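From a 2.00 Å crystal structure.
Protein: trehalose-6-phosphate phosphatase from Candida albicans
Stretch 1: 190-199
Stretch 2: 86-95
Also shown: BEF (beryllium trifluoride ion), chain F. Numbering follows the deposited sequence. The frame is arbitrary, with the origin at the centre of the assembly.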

# COMPACT_ATOMS: atom_id res chain seq x y z
N ASN A 190 -3.19 -7.50 6.69
CA ASN A 190 -2.72 -7.10 5.36
C ASN A 190 -3.33 -5.76 4.96
O ASN A 190 -4.24 -5.26 5.63
CB ASN A 190 -3.06 -8.16 4.30
CG ASN A 190 -4.56 -8.44 4.23
OD1 ASN A 190 -5.32 -7.65 3.65
ND2 ASN A 190 -4.97 -9.58 4.78
N LYS A 191 -2.82 -5.17 3.87
CA LYS A 191 -3.27 -3.84 3.45
C LYS A 191 -4.75 -3.84 3.07
O LYS A 191 -5.41 -2.81 3.14
CB LYS A 191 -2.41 -3.33 2.29
CG LYS A 191 -0.94 -3.02 2.63
CD LYS A 191 -0.29 -2.15 1.55
CE LYS A 191 1.15 -1.71 1.91
NZ LYS A 191 1.71 -0.84 0.82
N GLY A 192 -5.28 -4.99 2.65
CA GLY A 192 -6.69 -5.11 2.32
C GLY A 192 -7.60 -4.93 3.54
O GLY A 192 -8.66 -4.31 3.43
N GLU A 193 -7.17 -5.44 4.69
CA GLU A 193 -7.89 -5.24 5.95
C GLU A 193 -7.94 -3.77 6.32
O GLU A 193 -8.98 -3.26 6.78
CB GLU A 193 -7.22 -6.00 7.10
CG GLU A 193 -7.71 -7.39 7.31
CD GLU A 193 -9.21 -7.45 7.50
OE1 GLU A 193 -9.74 -6.76 8.41
OE2 GLU A 193 -9.84 -8.19 6.73
N ILE A 194 -6.81 -3.11 6.17
CA ILE A 194 -6.70 -1.68 6.47
C ILE A 194 -7.70 -0.90 5.62
O ILE A 194 -8.42 -0.03 6.13
CB ILE A 194 -5.25 -1.13 6.20
CG1 ILE A 194 -4.21 -1.93 6.98
CG2 ILE A 194 -5.14 0.34 6.57
CD1 ILE A 194 -4.38 -1.85 8.50
N VAL A 195 -7.73 -1.20 4.33
CA VAL A 195 -8.61 -0.49 3.42
C VAL A 195 -10.08 -0.72 3.81
O VAL A 195 -10.88 0.23 3.83
CB VAL A 195 -8.36 -0.93 1.97
CG1 VAL A 195 -9.48 -0.43 1.08
CG2 VAL A 195 -7.01 -0.38 1.50
N LYS A 196 -10.42 -1.95 4.16
CA LYS A 196 -11.78 -2.26 4.65
C LYS A 196 -12.12 -1.45 5.90
O LYS A 196 -13.22 -0.90 6.02
CB LYS A 196 -11.92 -3.77 4.92
CG LYS A 196 -13.27 -4.19 5.50
CD LYS A 196 -13.44 -5.72 5.42
CE LYS A 196 -12.59 -6.45 6.46
NZ LYS A 196 -12.62 -7.94 6.29
N ARG A 197 -11.17 -1.35 6.83
CA ARG A 197 -11.42 -0.62 8.07
C ARG A 197 -11.57 0.88 7.86
O ARG A 197 -12.20 1.57 8.67
CB ARG A 197 -10.30 -0.88 9.08
CG ARG A 197 -10.37 -2.26 9.70
CD ARG A 197 -9.13 -2.50 10.54
NE ARG A 197 -9.08 -3.86 11.07
CZ ARG A 197 -8.95 -4.13 12.37
NH1 ARG A 197 -8.86 -3.13 13.23
NH2 ARG A 197 -8.91 -5.38 12.79
N LEU A 198 -11.02 1.38 6.76
CA LEU A 198 -11.03 2.81 6.46
C LEU A 198 -12.20 3.20 5.59
O LEU A 198 -12.77 4.28 5.75
CB LEU A 198 -9.73 3.24 5.79
CG LEU A 198 -8.48 3.20 6.67
CD1 LEU A 198 -7.22 3.53 5.85
CD2 LEU A 198 -8.61 4.15 7.88
N VAL A 199 -12.55 2.32 4.65
CA VAL A 199 -13.63 2.58 3.72
C VAL A 199 -15.00 2.31 4.35
O VAL A 199 -15.90 3.15 4.29
CB VAL A 199 -13.47 1.73 2.46
CG1 VAL A 199 -14.76 1.70 1.63
CG2 VAL A 199 -12.29 2.22 1.63
BE BEF F . 4.18 0.88 -0.15
F1 BEF F . 4.42 -0.63 0.73
F2 BEF F . 5.73 0.61 -0.96
F3 BEF F . 5.02 1.89 1.03
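Stretch 2, residues 86-95: LSAEHGCFMK

Stretch 2 is a β-hairpin whose turn packs against the N-terminal end of the helix in stretch 1 and whose returning strand follows the helix on one side, a contact made by van der Waals packing, one CA-H...O approach and a bridging water, with no direct hydrogen bond between the two segments. Together they bury 393 Å², counted over both sides.

The backbone of stretch 2 is defined by its torsions and pairing. Residues 86-88 and 93-95 have extended phi/psi values, and the two strands pair through Leu 86 N to Lys 95 O (3.1 Å), Lys 95 N to Leu 86 O (2.7 Å), Ala 88 N to Phe 93 O (3.1 Å) and Phe 93 N to Ala 88 O (3.2 Å). Between them, Glu 89 (55/47), His 90 (58/45) and Gly 91 (100/3) all have positive phi, which turns the chain back. Strand 93-95 runs at 31° to helix 191-199 in the same N-to-C sense, with a signed crossing angle of -31° and a closest axial approach of 10.3 Å, a spacing bridged by side chains.

The backbones come nearest at the helix start, where the CA atoms of Asn 190 and Gly 91 are 4.2 Å apart. Asn 190 CA lies 3.1 Å from His 90 O, with an angle of 144° at the hydrogen, consistent with a CA-H...O contact. The Asn 190 side chain, its CA-to-CB bond pointing away from the hairpin, serves its own helix instead: OD1 caps it by accepting from Glu 193 N (3.1 Å) and, weakly at 116°, from Gly 192 N (2.8 Å). Water 1 links the segments, donating to Gly 91 O (2.8 Å) and accepting from Asn 190 N (3.1 Å).

Gly 91 fits here for two geometric reasons. An ideal CB would lie 2.6 Å from Asn 190 C, a clash, and at these backbone angles it would also jam against the carbonyl oxygen of His 90. Ile 194 CG1 packs on Gly 91 CA at 3.6 Å.

Farther along, residues pointing toward the hairpin recur at helical spacing. Ile 194 CG1 also reaches Ser 87 OG at 3.5 Å; that hydroxyl donates to Phe 93 O (2.9 Å), so it remains satisfied beneath an apolar neighbour. Met 94, which has the largest covered area of any residue in the contact, 83 Å², lies along the helix: its CG is 3.5 Å from Ile 194 CD1, its CE 3.7 Å from Leu 198 CD2, and its SD 4.1 Å from Arg 197 CD. Its neighbour Phe 93 points away, as alternation along a strand requires.

At the other end of the contact, Lys 191 extends past His 90, CE standing 4.1 Å from ND1 and oblique to the ring. The chain is extended beyond chi1 (mttt), and NZ donates to BEF F1 at 2.7 Å.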

# COMPACT_ATOMS: atom_id res chain seq x y z
N LEU A 86 -1.49 6.78 9.13
CA LEU A 86 -0.34 5.91 8.87
C LEU A 86 -0.69 4.45 9.12
O LEU A 86 -1.38 4.13 10.09
CB LEU A 86 0.85 6.31 9.77
CG LEU A 86 1.34 7.74 9.61
CD1 LEU A 86 2.45 8.03 10.62
CD2 LEU A 86 1.82 7.98 8.19
N SER A 87 -0.23 3.58 8.25
CA SER A 87 -0.33 2.15 8.48
C SER A 87 1.00 1.53 8.09
O SER A 87 1.52 1.80 7.01
CB SER A 87 -1.48 1.53 7.68
OG SER A 87 -1.51 0.13 7.88
N ALA A 88 1.53 0.69 8.97
CA ALA A 88 2.88 0.19 8.85
C ALA A 88 2.91 -1.33 8.75
O ALA A 88 1.98 -2.01 9.20
CB ALA A 88 3.75 0.67 10.08
N GLU A 89 3.98 -1.85 8.15
CA GLU A 89 4.29 -3.29 8.05
C GLU A 89 3.17 -4.11 7.41
O GLU A 89 2.80 -5.18 7.91
CB GLU A 89 4.64 -3.87 9.43
CG GLU A 89 5.74 -3.09 10.14
CD GLU A 89 6.46 -3.83 11.28
OE1 GLU A 89 6.42 -5.07 11.36
OE2 GLU A 89 7.10 -3.14 12.09
N HIS A 90 2.65 -3.61 6.29
CA HIS A 90 1.68 -4.32 5.47
C HIS A 90 0.44 -4.68 6.29
O HIS A 90 -0.03 -5.80 6.21
CB HIS A 90 2.28 -5.59 4.85
CG HIS A 90 3.55 -5.36 4.08
ND1 HIS A 90 3.56 -4.90 2.78
CD2 HIS A 90 4.84 -5.55 4.42
CE1 HIS A 90 4.81 -4.80 2.36
NE2 HIS A 90 5.61 -5.20 3.33
N GLY A 91 -0.08 -3.73 7.07
CA GLY A 91 -1.32 -3.95 7.80
C GLY A 91 -1.21 -4.31 9.27
O GLY A 91 -2.23 -4.56 9.93
N CYS A 92 0.00 -4.34 9.81
CA CYS A 92 0.17 -4.71 11.22
C CYS A 92 -0.16 -3.58 12.17
O CYS A 92 -0.60 -3.82 13.31
CB CYS A 92 1.59 -5.22 11.47
SG CYS A 92 1.93 -6.78 10.61
N PHE A 93 0.02 -2.33 11.72
CA PHE A 93 -0.17 -1.17 12.61
C PHE A 93 -0.99 -0.09 11.94
O PHE A 93 -0.90 0.08 10.73
CB PHE A 93 1.18 -0.57 13.04
CG PHE A 93 2.07 -1.53 13.79
CD1 PHE A 93 2.92 -2.38 13.11
CD2 PHE A 93 2.04 -1.57 15.17
CE1 PHE A 93 3.73 -3.26 13.80
CE2 PHE A 93 2.85 -2.45 15.87
CZ PHE A 93 3.69 -3.29 15.19
N MET A 94 -1.77 0.65 12.72
CA MET A 94 -2.54 1.80 12.23
C MET A 94 -2.39 2.98 13.17
O MET A 94 -2.35 2.80 14.38
CB MET A 94 -4.03 1.48 12.12
CG MET A 94 -4.43 0.63 10.97
SD MET A 94 -6.23 0.40 10.95
CE MET A 94 -6.81 1.95 10.27
N LYS A 95 -2.36 4.19 12.63
CA LYS A 95 -2.42 5.36 13.50
C LYS A 95 -3.29 6.45 12.89
O LYS A 95 -2.96 7.03 11.85
CB LYS A 95 -1.01 5.90 13.82
CG LYS A 95 -1.05 6.99 14.91
CD LYS A 95 0.32 7.51 15.31
CE LYS A 95 0.88 8.44 14.26
NZ LYS A 95 1.87 9.41 14.83
O HOH W 1 -4.54 -5.81 8.94